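Local structure of Nab2p (Saccharomyces cerevisiae YJM1574, 5L2L) at residues Ser5-Lys10 with Cys20-Ala25; Ser27-Arg32 with Cys42-Pro47; Val56-Ile61 with Pro69-Pro74. The protein binds the poly(A) tails of mRNAs and pre-mRNAs, shielding them from degradation by the exosome, and contributes to tail-length control and nuclear export. All coordinates share one frame; numbering follows the deposited sequence.

How the contacts relate
From the N terminus, the chain closes three loops in series, with none nested in or crossing another. Contact 1 brings residues 5-10 back against 20-25 around the first zinc ion, and contact 2 does the same with 27-32 and 42-47 around the second. Contact 3 folds the C-terminal residues 69-74 back onto 56-61 of the third finger. Contacts 1 and 2 have centres about 12 Å apart and touch directly, so fingers 5 and 6 pack as neighbours. Contact 3 meets contact 2 at Met30 CE and Ile61 O, 3.7 Å apart, but stays about 10 Å from contact 1 between nearest atoms, on the opposite side of the chain's centre.

Contact 1: residues Ser5-Lys10 with Cys20-Ala25. With ZN (zinc ion), chain S; nucleotides of chain C; nucleotides of chain G.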
loop_
_atom_site.group_PDB
_atom_site.type_symbol
_atom_site.label_atom_id
_atom_site.label_comp_id
_atom_site.label_asym_id
_atom_site.label_seq_id
_atom_site.Cartn_x
_atom_site.Cartn_y
_atom_site.Cartn_z
ATOM N N SER F 5 10.660 19.315 -2.583
ATOM C CA SER F 5 9.901 20.397 -1.972
ATOM C C SER F 5 9.879 20.275 -0.448
ATOM O O SER F 5 9.861 19.170 0.109
ATOM C CB SER F 5 8.455 20.418 -2.491
ATOM O OG SER F 5 7.667 21.369 -1.775
ATOM N N LEU F 6 9.869 21.435 0.225
ATOM C CA LEU F 6 9.680 21.472 1.673
ATOM C C LEU F 6 8.234 21.186 2.097
ATOM O O LEU F 6 7.993 20.886 3.267
ATOM C CB LEU F 6 10.115 22.835 2.223
ATOM C CG LEU F 6 11.613 23.131 2.245
ATOM C CD1 LEU F 6 11.874 24.581 2.580
ATOM C CD2 LEU F 6 12.356 22.239 3.228
ATOM N N GLU F 7 7.271 21.266 1.187
ATOM C CA GLU F 7 5.891 20.976 1.553
ATOM C C GLU F 7 5.757 19.548 2.077
ATOM O O GLU F 7 6.416 18.623 1.593
ATOM C CB GLU F 7 4.971 21.175 0.356
ATOM C CG GLU F 7 4.776 22.623 -0.006
ATOM C CD GLU F 7 3.424 22.873 -0.640
ATOM O OE1 GLU F 7 3.184 22.347 -1.751
ATOM O OE2 GLU F 7 2.593 23.573 -0.014
ATOM N N GLN F 8 4.891 19.382 3.075
ATOM C CA GLN F 8 4.722 18.101 3.755
ATOM C C GLN F 8 3.868 17.116 2.954
ATOM O O GLN F 8 2.752 17.445 2.545
ATOM C CB GLN F 8 4.060 18.333 5.117
ATOM C CG GLN F 8 4.244 17.184 6.075
ATOM C CD GLN F 8 5.679 17.104 6.568
ATOM O OE1 GLN F 8 6.386 18.115 6.611
ATOM N NE2 GLN F 8 6.123 15.919 6.906
ATOM N N CYS F 9 4.375 15.886 2.768
ATOM C CA CYS F 9 3.566 14.812 2.185
ATOM C C CYS F 9 2.433 14.426 3.126
ATOM O O CYS F 9 2.679 14.094 4.286
ATOM C CB CYS F 9 4.414 13.572 1.911
ATOM S SG CYS F 9 3.439 12.242 1.112
ATOM N N LYS F 10 1.189 14.425 2.618
ATOM C CA LYS F 10 0.048 14.129 3.484
ATOM C C LYS F 10 -0.072 12.654 3.858
ATOM O O LYS F 10 -0.841 12.341 4.778
ATOM C CB LYS F 10 -1.264 14.607 2.842
ATOM C CG LYS F 10 -1.677 13.869 1.567
ATOM C CD LYS F 10 -2.936 14.465 0.906
ATOM C CE LYS F 10 -4.162 14.112 1.702
ATOM N NZ LYS F 10 -5.456 14.678 1.162
ATOM N N CYS F 20 7.544 10.656 -5.365
ATOM C CA CYS F 20 7.088 11.760 -4.520
ATOM C C CYS F 20 8.210 12.762 -4.222
ATOM O O CYS F 20 9.301 12.382 -3.779
ATOM C CB CYS F 20 6.526 11.203 -3.206
ATOM S SG CYS F 20 5.694 12.466 -2.169
ATOM N N LYS F 21 7.911 14.054 -4.408
ATOM C CA LYS F 21 8.885 15.119 -4.191
ATOM C C LYS F 21 8.811 15.765 -2.813
ATOM O O LYS F 21 9.637 16.640 -2.521
ATOM C CB LYS F 21 8.733 16.200 -5.274
ATOM C CG LYS F 21 7.456 16.993 -5.245
ATOM C CD LYS F 21 7.456 18.031 -6.381
ATOM C CE LYS F 21 6.213 18.889 -6.376
ATOM N NZ LYS F 21 6.325 20.035 -7.343
ATOM N N TYR F 22 7.895 15.337 -1.945
ATOM C CA TYR F 22 7.586 16.067 -0.716
ATOM C C TYR F 22 8.320 15.487 0.509
ATOM O O TYR F 22 8.988 14.448 0.442
ATOM C CB TYR F 22 6.060 16.080 -0.515
ATOM C CG TYR F 22 5.329 16.808 -1.622
ATOM C CD1 TYR F 22 5.409 18.188 -1.737
ATOM C CD2 TYR F 22 4.585 16.117 -2.571
ATOM C CE1 TYR F 22 4.743 18.862 -2.754
ATOM C CE2 TYR F 22 3.907 16.794 -3.592
ATOM C CZ TYR F 22 3.998 18.160 -3.667
ATOM O OH TYR F 22 3.341 18.832 -4.673
ATOM N N ARG F 23 8.203 16.194 1.643
ATOM C CA ARG F 23 8.851 15.785 2.898
ATOM C C ARG F 23 7.977 14.782 3.647
ATOM O O ARG F 23 6.755 14.940 3.715
ATOM C CB ARG F 23 9.124 16.983 3.819
ATOM C CG ARG F 23 10.280 17.889 3.403
ATOM C CD ARG F 23 10.892 18.684 4.612
ATOM N NE ARG F 23 10.051 19.804 5.025
ATOM C CZ ARG F 23 10.391 20.735 5.915
ATOM N NH1 ARG F 23 11.584 20.717 6.520
ATOM N NH2 ARG F 23 9.530 21.702 6.199
ATOM N N HIS F 24 8.619 13.772 4.241
ATOM C CA HIS F 24 7.937 12.670 4.922
ATOM C C HIS F 24 8.330 12.610 6.398
ATOM O O HIS F 24 9.512 12.442 6.738
ATOM C CB HIS F 24 8.244 11.332 4.233
ATOM C CG HIS F 24 7.760 11.265 2.815
ATOM N ND1 HIS F 24 8.507 11.724 1.753
ATOM C CD2 HIS F 24 6.581 10.844 2.289
ATOM C CE1 HIS F 24 7.819 11.567 0.631
ATOM N NE2 HIS F 24 6.637 11.051 0.933
ATOM N N ALA F 25 7.332 12.699 7.272
ATOM C CA ALA F 25 7.567 12.588 8.710
ATOM C C ALA F 25 7.672 11.120 9.131
ATOM O O ALA F 25 6.857 10.283 8.719
ATOM C CB ALA F 25 6.439 13.290 9.484
HETATM ZN ZN ZN S . 4.972 11.198 -0.334
ATOM P P A C 3 1.475 17.398 -7.437
ATOM O OP1 A C 3 2.934 17.099 -7.449
ATOM O OP2 A C 3 0.985 18.691 -7.988
ATOM O "O5'" A C 3 0.688 16.206 -8.156
ATOM C "C5'" A C 3 1.369 15.040 -8.625
ATOM C "C4'" A C 3 1.201 13.878 -7.674
ATOM O "O4'" A C 3 1.593 14.328 -6.339
ATOM C "C3'" A C 3 -0.236 13.348 -7.553
ATOM O "O3'" A C 3 -0.260 11.909 -7.384
ATOM C "C2'" A C 3 -0.749 14.067 -6.296
ATOM O "O2'" A C 3 -1.807 13.411 -5.631
ATOM C "C1'" A C 3 0.518 14.136 -5.434
ATOM N N9 A C 3 0.532 15.200 -4.407
ATOM C C8 A C 3 0.218 16.542 -4.496
ATOM N N7 A C 3 0.330 17.207 -3.354
ATOM C C5 A C 3 0.749 16.244 -2.427
ATOM C C6 A C 3 1.052 16.275 -1.035
ATOM N N6 A C 3 1.001 17.351 -0.246
ATOM N N1 A C 3 1.436 15.119 -0.443
ATOM C C2 A C 3 1.515 14.017 -1.197
ATOM N N3 A C 3 1.258 13.857 -2.492
ATOM C C4 A C 3 0.870 15.012 -3.071
ATOM P P A G 5 -7.199 9.703 1.034
ATOM O OP1 A G 5 -8.617 10.076 0.865
ATOM O OP2 A G 5 -6.163 10.724 0.787
ATOM O "O5'" A G 5 -7.098 9.181 2.534
ATOM C "C5'" A G 5 -5.910 8.556 3.031
ATOM C "C4'" A G 5 -5.733 8.806 4.512
ATOM O "O4'" A G 5 -5.381 10.208 4.740
ATOM C "C3'" A G 5 -6.963 8.542 5.368
ATOM O "O3'" A G 5 -6.538 8.099 6.653
ATOM C "C2'" A G 5 -7.601 9.928 5.457
ATOM O "O2'" A G 5 -8.480 10.131 6.549
ATOM C "C1'" A G 5 -6.371 10.831 5.542
ATOM N N9 A G 5 -6.626 12.185 5.020
ATOM C C8 A G 5 -6.560 12.601 3.721
ATOM N N7 A G 5 -6.876 13.861 3.526
ATOM C C5 A G 5 -7.196 14.317 4.804
ATOM C C6 A G 5 -7.606 15.568 5.298
ATOM N N6 A G 5 -7.782 16.636 4.515
ATOM N N1 A G 5 -7.858 15.683 6.625
ATOM C C2 A G 5 -7.662 14.607 7.401
ATOM N N3 A G 5 -7.255 13.382 7.051
ATOM C C4 A G 5 -7.045 13.291 5.730
HETATM O O HOH W 1 11.262 16.824 -0.191
HETATM O O HOH W 2 6.692 21.016 5.623
HETATM O O HOH W 3 4.524 13.439 6.349
#
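Cys20 SG and Cys9 SG meet at a zinc ion, 4.0 Å from each other, and Cys15 and His24 complete the tetrahedral site. At the next residue, the carbonyl O of Lys21 takes an almost straight hydrogen bond from Ser5 N (2.9 Å, 176°), and a water joins the same oxygen to Ser5 O.

With CG anti to the carbonyl carbon (chi1 -63°), beside the backbone N, the Tyr22 ring stands next to Glu7, whose O lies at its edge. The Glu7 side chain runs alongside, with CB 3.7 Å from Tyr22 CD1. One ring face carries the base of A3 of chain C, offset toward the rim, while CG of Lys21 sits over the centre of the other. The same adenine is read by backbone atoms: Lys10 N donates to its N1, and its N6 donates to Gln8 O. Such pairing of a base stacked on an aromatic side chain with main-chain bonds beside the metal belongs to the C3H1 zinc finger, here the fifth of Nab2, in its recognition of adenines.

Arg23 makes a single parallel bridge with Gln8: its N donates to Glu7 O, and its O accepts from Cys9 N at 2.7 Å. Its side chain lies beside that of Leu6, whose CD2 lies over the centre of one guanidinium face, 3.6 Å above the plane. NE donates to Leu6 O at 2.9 Å, with a weak bond from NH2 to the same oxygen, and NH1 continues to Arg39 O. The ring of His24 presents one face to Cys9 CB, while its NE2 holds the zinc at 2.1 Å. At Ala25, a water accepts from N and from Gln8 NE2 and donates to Cys9 O; Gln8 OE1 is hydrogen-bonded to His46.

Contact 2: residues Ser27-Arg32 with Cys42-Pro47; sequences SHIMCR and CLFGHP. With ZN (zinc ion), chain T; nucleotides of chain H.
Cys31 and His46 share a zinc ion with Cys42 and Cys37, and Cys31 CB lies 3.4 Å from His46 NE2. The Cys31 thiolate has a second task, accepting a hydrogen bond from N6 of A11 of chain H at 3.4 Å, while Arg32 N donates to N1 of that base. The adenine is sandwiched: its C5 lies 3.4 Å above the plane of the Phe44 ring, offset toward the rim, and the Arg32 guanidinium lays one face over the base from the opposite side. Leu43 CD1 backs the other face of Phe44, over the ring centre, and Ile29 O sits at its edge.

Behind this shell, the backbones are clamped by two bonds, Gly45 N to Ile29 O and Cys31 N to Gly45 O, the latter short at 2.7 Å. Ser27 N reaches Leu43 O at 3.3 Å, and Ser27 OG, anti to its own N (chi1 179°), receives Ile29 N in an ST turn. Leu43 N binds N1 of A10 of chain H.

No regular helix or strand surrounds this C3H1 finger; it lies among loops, with Arg23 of the preceding finger packed on Cys42 and His46, and His28 meeting Tyr62 of the following one.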
loop_
_atom_site.group_PDB
_atom_site.type_symbol
_atom_site.label_atom_id
_atom_site.label_comp_id
_atom_site.label_asym_id
_atom_site.label_seq_id
_atom_site.Cartn_x
_atom_site.Cartn_y
_atom_site.Cartn_z
ATOM N N SER F 27 8.371 10.740 12.652
ATOM C CA SER F 27 8.112 10.921 14.076
ATOM C C SER F 27 6.752 11.584 14.277
ATOM O O SER F 27 6.343 12.443 13.491
ATOM C CB SER F 27 9.195 11.796 14.719
ATOM O OG SER F 27 8.944 11.986 16.098
ATOM N N HIS F 28 6.061 11.193 15.356
ATOM C CA HIS F 28 4.841 11.887 15.754
ATOM C C HIS F 28 5.127 13.233 16.406
ATOM O O HIS F 28 4.188 14.017 16.602
ATOM C CB HIS F 28 4.015 11.026 16.730
ATOM C CG HIS F 28 3.607 9.689 16.182
ATOM N ND1 HIS F 28 2.485 9.518 15.399
ATOM C CD2 HIS F 28 4.169 8.460 16.306
ATOM C CE1 HIS F 28 2.368 8.243 15.069
ATOM N NE2 HIS F 28 3.379 7.581 15.604
ATOM N N ILE F 29 6.392 13.508 16.748
ATOM C CA ILE F 29 6.784 14.774 17.361
ATOM C C ILE F 29 6.749 15.879 16.312
ATOM O O ILE F 29 7.280 15.725 15.204
ATOM C CB ILE F 29 8.179 14.642 17.997
ATOM C CG1 ILE F 29 8.146 13.637 19.151
ATOM C CG2 ILE F 29 8.701 16.001 18.501
ATOM C CD1 ILE F 29 9.528 13.257 19.703
ATOM N N MET F 30 6.130 17.012 16.655
ATOM C CA MET F 30 6.071 18.128 15.720
ATOM C C MET F 30 7.382 18.932 15.761
ATOM O O MET F 30 7.934 19.219 16.835
ATOM C CB MET F 30 4.853 19.008 16.020
ATOM C CG MET F 30 3.476 18.318 15.679
ATOM S SD MET F 30 2.032 19.365 16.012
ATOM C CE MET F 30 0.680 18.203 15.742
ATOM N N CYS F 31 7.892 19.270 14.573
ATOM C CA CYS F 31 9.175 19.962 14.470
ATOM C C CYS F 31 9.147 21.277 15.246
ATOM O O CYS F 31 8.200 22.063 15.131
ATOM C CB CYS F 31 9.525 20.230 13.003
ATOM S SG CYS F 31 11.157 21.032 12.785
ATOM N N ARG F 32 10.208 21.529 16.024
ATOM C CA ARG F 32 10.263 22.726 16.859
ATOM C C ARG F 32 10.298 24.008 16.038
ATOM O O ARG F 32 9.991 25.079 16.578
ATOM C CB ARG F 32 11.484 22.665 17.787
ATOM C CG ARG F 32 12.815 22.504 17.064
ATOM C CD ARG F 32 14.008 22.673 18.008
ATOM N NE ARG F 32 14.266 21.488 18.832
ATOM C CZ ARG F 32 15.251 20.616 18.633
ATOM N NH1 ARG F 32 16.104 20.766 17.627
ATOM N NH2 ARG F 32 15.389 19.579 19.450
ATOM N N CYS F 42 14.276 16.676 6.976
ATOM C CA CYS F 42 13.783 16.647 8.357
ATOM C C CYS F 42 12.698 15.580 8.532
ATOM O O CYS F 42 11.766 15.489 7.725
ATOM C CB CYS F 42 13.237 18.023 8.754
ATOM S SG CYS F 42 12.750 18.178 10.507
ATOM N N LEU F 43 12.812 14.775 9.593
ATOM C CA LEU F 43 11.887 13.666 9.820
ATOM C C LEU F 43 10.742 13.998 10.775
ATOM O O LEU F 43 9.880 13.139 11.003
ATOM C CB LEU F 43 12.650 12.432 10.337
ATOM C CG LEU F 43 13.415 12.457 11.660
ATOM C CD1 LEU F 43 12.476 12.371 12.890
ATOM C CD2 LEU F 43 14.408 11.290 11.661
ATOM N N PHE F 44 10.716 15.199 11.342
ATOM C CA PHE F 44 9.677 15.596 12.287
ATOM C C PHE F 44 8.477 16.197 11.544
ATOM O O PHE F 44 8.550 16.531 10.366
ATOM C CB PHE F 44 10.269 16.572 13.316
ATOM C CG PHE F 44 11.324 15.928 14.192
ATOM C CD1 PHE F 44 10.965 15.228 15.338
ATOM C CD2 PHE F 44 12.673 15.978 13.844
ATOM C CE1 PHE F 44 11.933 14.601 16.126
ATOM C CE2 PHE F 44 13.626 15.358 14.626
ATOM C CZ PHE F 44 13.257 14.676 15.770
ATOM N N GLY F 45 7.352 16.308 12.249
ATOM C CA GLY F 45 6.105 16.754 11.609
ATOM C C GLY F 45 6.044 18.267 11.398
ATOM O O GLY F 45 6.430 19.053 12.263
ATOM N N HIS F 46 5.548 18.663 10.227
ATOM C CA HIS F 46 5.303 20.055 9.870
ATOM C C HIS F 46 3.877 20.205 9.352
ATOM O O HIS F 46 3.290 19.244 8.840
ATOM C CB HIS F 46 6.285 20.569 8.793
ATOM C CG HIS F 46 7.722 20.188 9.024
ATOM N ND1 HIS F 46 8.288 19.049 8.492
ATOM C CD2 HIS F 46 8.706 20.801 9.726
ATOM C CE1 HIS F 46 9.554 18.969 8.864
ATOM N NE2 HIS F 46 9.835 20.022 9.613
ATOM N N PRO F 47 3.308 21.416 9.428
ATOM C CA PRO F 47 1.928 21.617 8.961
ATOM C C PRO F 47 1.735 21.273 7.486
ATOM O O PRO F 47 2.542 21.648 6.625
ATOM C CB PRO F 47 1.682 23.110 9.215
ATOM C CG PRO F 47 2.633 23.491 10.293
ATOM C CD PRO F 47 3.859 22.641 10.040
HETATM ZN ZN ZN T . 11.680 20.262 10.592
ATOM P P A H 11 19.066 16.297 19.112
ATOM O OP1 A H 11 18.782 17.755 19.212
ATOM O OP2 A H 11 20.333 15.725 19.621
ATOM O "O5'" A H 11 17.878 15.539 19.846
ATOM C "C5'" A H 11 17.497 15.879 21.173
ATOM C "C4'" A H 11 16.027 15.639 21.396
ATOM O "O4'" A H 11 15.269 16.585 20.590
ATOM C "C3'" A H 11 15.540 14.256 20.986
ATOM O "O3'" A H 11 14.429 13.885 21.803
ATOM C "C2'" A H 11 15.085 14.484 19.545
ATOM O "O2'" A H 11 14.165 13.531 19.062
ATOM C "C1'" A H 11 14.476 15.883 19.641
ATOM N N9 A H 11 14.495 16.661 18.396
ATOM C C8 A H 11 15.534 16.826 17.511
ATOM N N7 A H 11 15.265 17.627 16.505
ATOM C C5 A H 11 13.957 18.028 16.750
ATOM C C6 A H 11 13.086 18.887 16.059
ATOM N N6 A H 11 13.390 19.502 14.913
ATOM N N1 A H 11 11.856 19.079 16.576
ATOM C C2 A H 11 11.533 18.459 17.717
ATOM N N3 A H 11 12.258 17.627 18.459
ATOM C C4 A H 11 13.482 17.459 17.920
ATOM P P A H 10 21.432 11.060 15.936
ATOM O OP1 A H 10 22.392 10.365 15.045
ATOM O OP2 A H 10 21.612 10.961 17.407
ATOM O "O5'" A H 10 21.389 12.590 15.507
ATOM C "C5'" A H 10 21.663 13.638 16.432
ATOM C "C4'" A H 10 20.668 14.765 16.305
ATOM O "O4'" A H 10 20.253 14.890 14.911
ATOM C "C3'" A H 10 19.383 14.589 17.114
ATOM O "O3'" A H 10 18.921 15.865 17.568
ATOM C "C2'" A H 10 18.410 14.036 16.073
ATOM O "O2'" A H 10 17.047 14.233 16.383
ATOM C "C1'" A H 10 18.837 14.818 14.836
ATOM N N9 A H 10 18.447 14.223 13.550
ATOM C C8 A H 10 18.924 13.076 12.971
ATOM N N7 A H 10 18.390 12.795 11.809
ATOM C C5 A H 10 17.475 13.819 11.594
ATOM C C6 A H 10 16.597 14.104 10.527
ATOM N N6 A H 10 16.456 13.351 9.429
ATOM N N1 A H 10 15.831 15.211 10.627
ATOM C C2 A H 10 15.963 15.988 11.719
ATOM N N3 A H 10 16.764 15.832 12.774
ATOM C C4 A H 10 17.503 14.713 12.657
ATOM P P A H 9 19.967 5.600 12.571
ATOM O OP1 A H 9 21.269 5.855 11.916
ATOM O OP2 A H 9 19.851 4.580 13.646
ATOM O "O5'" A H 9 19.441 6.982 13.177
ATOM C "C5'" A H 9 19.880 8.230 12.653
ATOM C "C4'" A H 9 19.469 9.398 13.522
ATOM O "O4'" A H 9 18.036 9.626 13.399
ATOM C "C3'" A H 9 19.732 9.240 15.013
ATOM O "O3'" A H 9 19.952 10.532 15.579
ATOM C "C2'" A H 9 18.398 8.697 15.522
ATOM O "O2'" A H 9 18.181 8.909 16.900
ATOM C "C1'" A H 9 17.418 9.492 14.667
ATOM N N9 A H 9 16.102 8.893 14.419
ATOM C C8 A H 9 15.849 7.903 13.508
ATOM N N7 A H 9 14.579 7.576 13.392
ATOM C C5 A H 9 13.954 8.447 14.268
ATOM C C6 A H 9 12.600 8.599 14.595
ATOM N N6 A H 9 11.633 7.862 14.035
ATOM N N1 A H 9 12.282 9.544 15.505
ATOM C C2 A H 9 13.269 10.296 16.021
ATOM N N3 A H 9 14.589 10.237 15.805
ATOM C C4 A H 9 14.869 9.278 14.896
HETATM O O HOH W 4 5.668 21.454 13.393
#

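Contact 3: residues Val56-Ile61 with Pro69-Pro74. With ZN (zinc ion), chain U.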
loop_
_atom_site.group_PDB
_atom_site.type_symbol
_atom_site.label_atom_id
_atom_site.label_comp_id
_atom_site.label_asym_id
_atom_site.label_seq_id
_atom_site.Cartn_x
_atom_site.Cartn_y
_atom_site.Cartn_z
ATOM N N VAL F 56 -13.183 21.241 13.427
ATOM C CA VAL F 56 -12.959 21.668 14.794
ATOM C C VAL F 56 -13.075 20.507 15.777
ATOM O O VAL F 56 -12.562 20.599 16.897
ATOM C CB VAL F 56 -13.932 22.805 15.149
ATOM C CG1 VAL F 56 -15.368 22.287 15.250
ATOM C CG2 VAL F 56 -13.487 23.494 16.430
ATOM N N ASN F 57 -13.711 19.406 15.376
ATOM C CA ASN F 57 -13.918 18.249 16.237
ATOM C C ASN F 57 -12.810 17.196 16.152
ATOM O O ASN F 57 -12.923 16.150 16.807
ATOM C CB ASN F 57 -15.267 17.611 15.897
ATOM C CG ASN F 57 -16.433 18.561 16.136
ATOM O OD1 ASN F 57 -17.240 18.821 15.247
ATOM N ND2 ASN F 57 -16.504 19.101 17.334
ATOM N N CYS F 58 -11.733 17.445 15.408
ATOM C CA CYS F 58 -10.653 16.464 15.291
ATOM C C CYS F 58 -9.954 16.250 16.632
ATOM O O CYS F 58 -9.511 17.213 17.261
ATOM C CB CYS F 58 -9.633 16.935 14.251
ATOM S SG CYS F 58 -8.210 15.808 14.001
ATOM N N LYS F 59 -9.822 14.982 17.049
ATOM C CA LYS F 59 -9.217 14.645 18.338
ATOM C C LYS F 59 -7.900 13.871 18.218
ATOM O O LYS F 59 -7.364 13.419 19.238
ATOM C CB LYS F 59 -10.215 13.860 19.193
ATOM C CG LYS F 59 -11.453 14.662 19.610
ATOM C CD LYS F 59 -11.106 15.887 20.439
ATOM C CE LYS F 59 -12.362 16.643 20.902
ATOM N NZ LYS F 59 -12.007 17.866 21.673
ATOM N N ASN F 60 -7.359 13.719 17.009
ATOM C CA ASN F 60 -6.057 13.083 16.798
ATOM C C ASN F 60 -4.960 14.082 17.163
ATOM O O ASN F 60 -4.718 15.030 16.415
ATOM C CB ASN F 60 -5.930 12.627 15.344
ATOM C CG ASN F 60 -4.510 12.171 14.979
ATOM O OD1 ASN F 60 -3.672 11.935 15.846
ATOM N ND2 ASN F 60 -4.245 12.064 13.678
ATOM N N ILE F 61 -4.291 13.883 18.308
ATOM C CA ILE F 61 -3.344 14.896 18.788
ATOM C C ILE F 61 -2.135 15.047 17.862
ATOM O O ILE F 61 -1.431 16.072 17.925
ATOM C CB ILE F 61 -2.860 14.618 20.231
ATOM C CG1 ILE F 61 -2.018 13.341 20.334
ATOM C CG2 ILE F 61 -4.039 14.589 21.221
ATOM C CD1 ILE F 61 -1.179 13.313 21.602
ATOM N N PRO F 69 -10.006 27.732 14.437
ATOM C CA PRO F 69 -9.737 28.132 15.816
ATOM C C PRO F 69 -10.813 27.550 16.714
ATOM O O PRO F 69 -11.932 27.281 16.278
ATOM C CB PRO F 69 -9.791 29.662 15.763
ATOM C CG PRO F 69 -10.671 29.968 14.570
ATOM C CD PRO F 69 -10.469 28.850 13.595
ATOM N N GLY F 70 -10.466 27.305 17.964
ATOM C CA GLY F 70 -11.436 26.764 18.900
ATOM C C GLY F 70 -11.373 25.265 19.081
ATOM O O GLY F 70 -12.067 24.729 19.956
ATOM N N ARG F 71 -10.579 24.568 18.277
ATOM C CA ARG F 71 -10.297 23.169 18.557
ATOM C C ARG F 71 -9.552 23.053 19.882
ATOM O O ARG F 71 -8.648 23.841 20.173
ATOM C CB ARG F 71 -9.461 22.570 17.429
ATOM C CG ARG F 71 -9.053 21.124 17.631
ATOM C CD ARG F 71 -8.179 20.751 16.499
ATOM N NE ARG F 71 -7.732 19.352 16.463
ATOM C CZ ARG F 71 -6.454 18.964 16.405
ATOM N NH1 ARG F 71 -6.174 17.680 16.313
ATOM N NH2 ARG F 71 -5.459 19.838 16.480
ATOM N N VAL F 72 -9.951 22.079 20.698
ATOM C CA VAL F 72 -9.294 21.809 21.971
ATOM C C VAL F 72 -8.918 20.335 22.030
ATOM O O VAL F 72 -9.546 19.487 21.386
ATOM C CB VAL F 72 -10.182 22.206 23.177
ATOM C CG1 VAL F 72 -10.442 23.694 23.152
ATOM C CG2 VAL F 72 -11.502 21.439 23.179
ATOM N N LEU F 73 -7.873 20.039 22.796
ATOM C CA LEU F 73 -7.347 18.700 23.001
ATOM C C LEU F 73 -7.164 18.448 24.492
ATOM O O LEU F 73 -7.043 19.392 25.282
ATOM C CB LEU F 73 -5.996 18.514 22.284
ATOM C CG LEU F 73 -6.008 18.593 20.752
ATOM C CD1 LEU F 73 -4.574 18.601 20.183
ATOM C CD2 LEU F 73 -6.809 17.429 20.167
ATOM N N PRO F 74 -7.133 17.179 24.910
ATOM C CA PRO F 74 -6.976 16.872 26.337
ATOM C C PRO F 74 -5.724 17.499 26.937
ATOM O O PRO F 74 -4.682 17.628 26.289
ATOM C CB PRO F 74 -6.893 15.342 26.364
ATOM C CG PRO F 74 -7.608 14.903 25.128
ATOM C CD PRO F 74 -7.336 15.962 24.102
HETATM ZN ZN ZN U . -7.243 16.945 12.194
HETATM O O HOH W 5 -2.978 18.113 16.014
#
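Arg71 reaches across to the turn at Val56 and Cys58 as a side chain extended from CG to NE, with CG anti to the backbone N (chi1 178°). Its CB and CG pass Val56 O, CG at 3.6 Å, and Val56 CG2 packs 3.6 Å from Arg71 N, a buried amide that finds no partner. CD then lies near Cys58 O, and NE donates to that oxygen (2.9 Å, 156°) from above the carbonyl plane. Beyond CZ, NH1 stands 3.0 Å from Asn60 O at the edge of the guanidinium and 3.6 Å from Cys58 SG, where the positive guanidinium may help offset the negative charge of the zinc-bound thiolate. NH2 ends on a water, which is weakly bonded to Ile61 O.

Leu73 CD2 lies over one face of the guanidinium, toward its rim, and also meets Ile61 CG2 at 4.1 Å. Lys59 runs beside Val72 and donates from NZ to Val72 O at 3.0 Å, again from above the carbonyl plane. Ile61 also packs on Ile61 of the second subunit. The C-terminal tail thus lies against the Cys58 region of the seventh C3H1 zinc finger, whose metal site is completed by Cys52, Cys63 and His67.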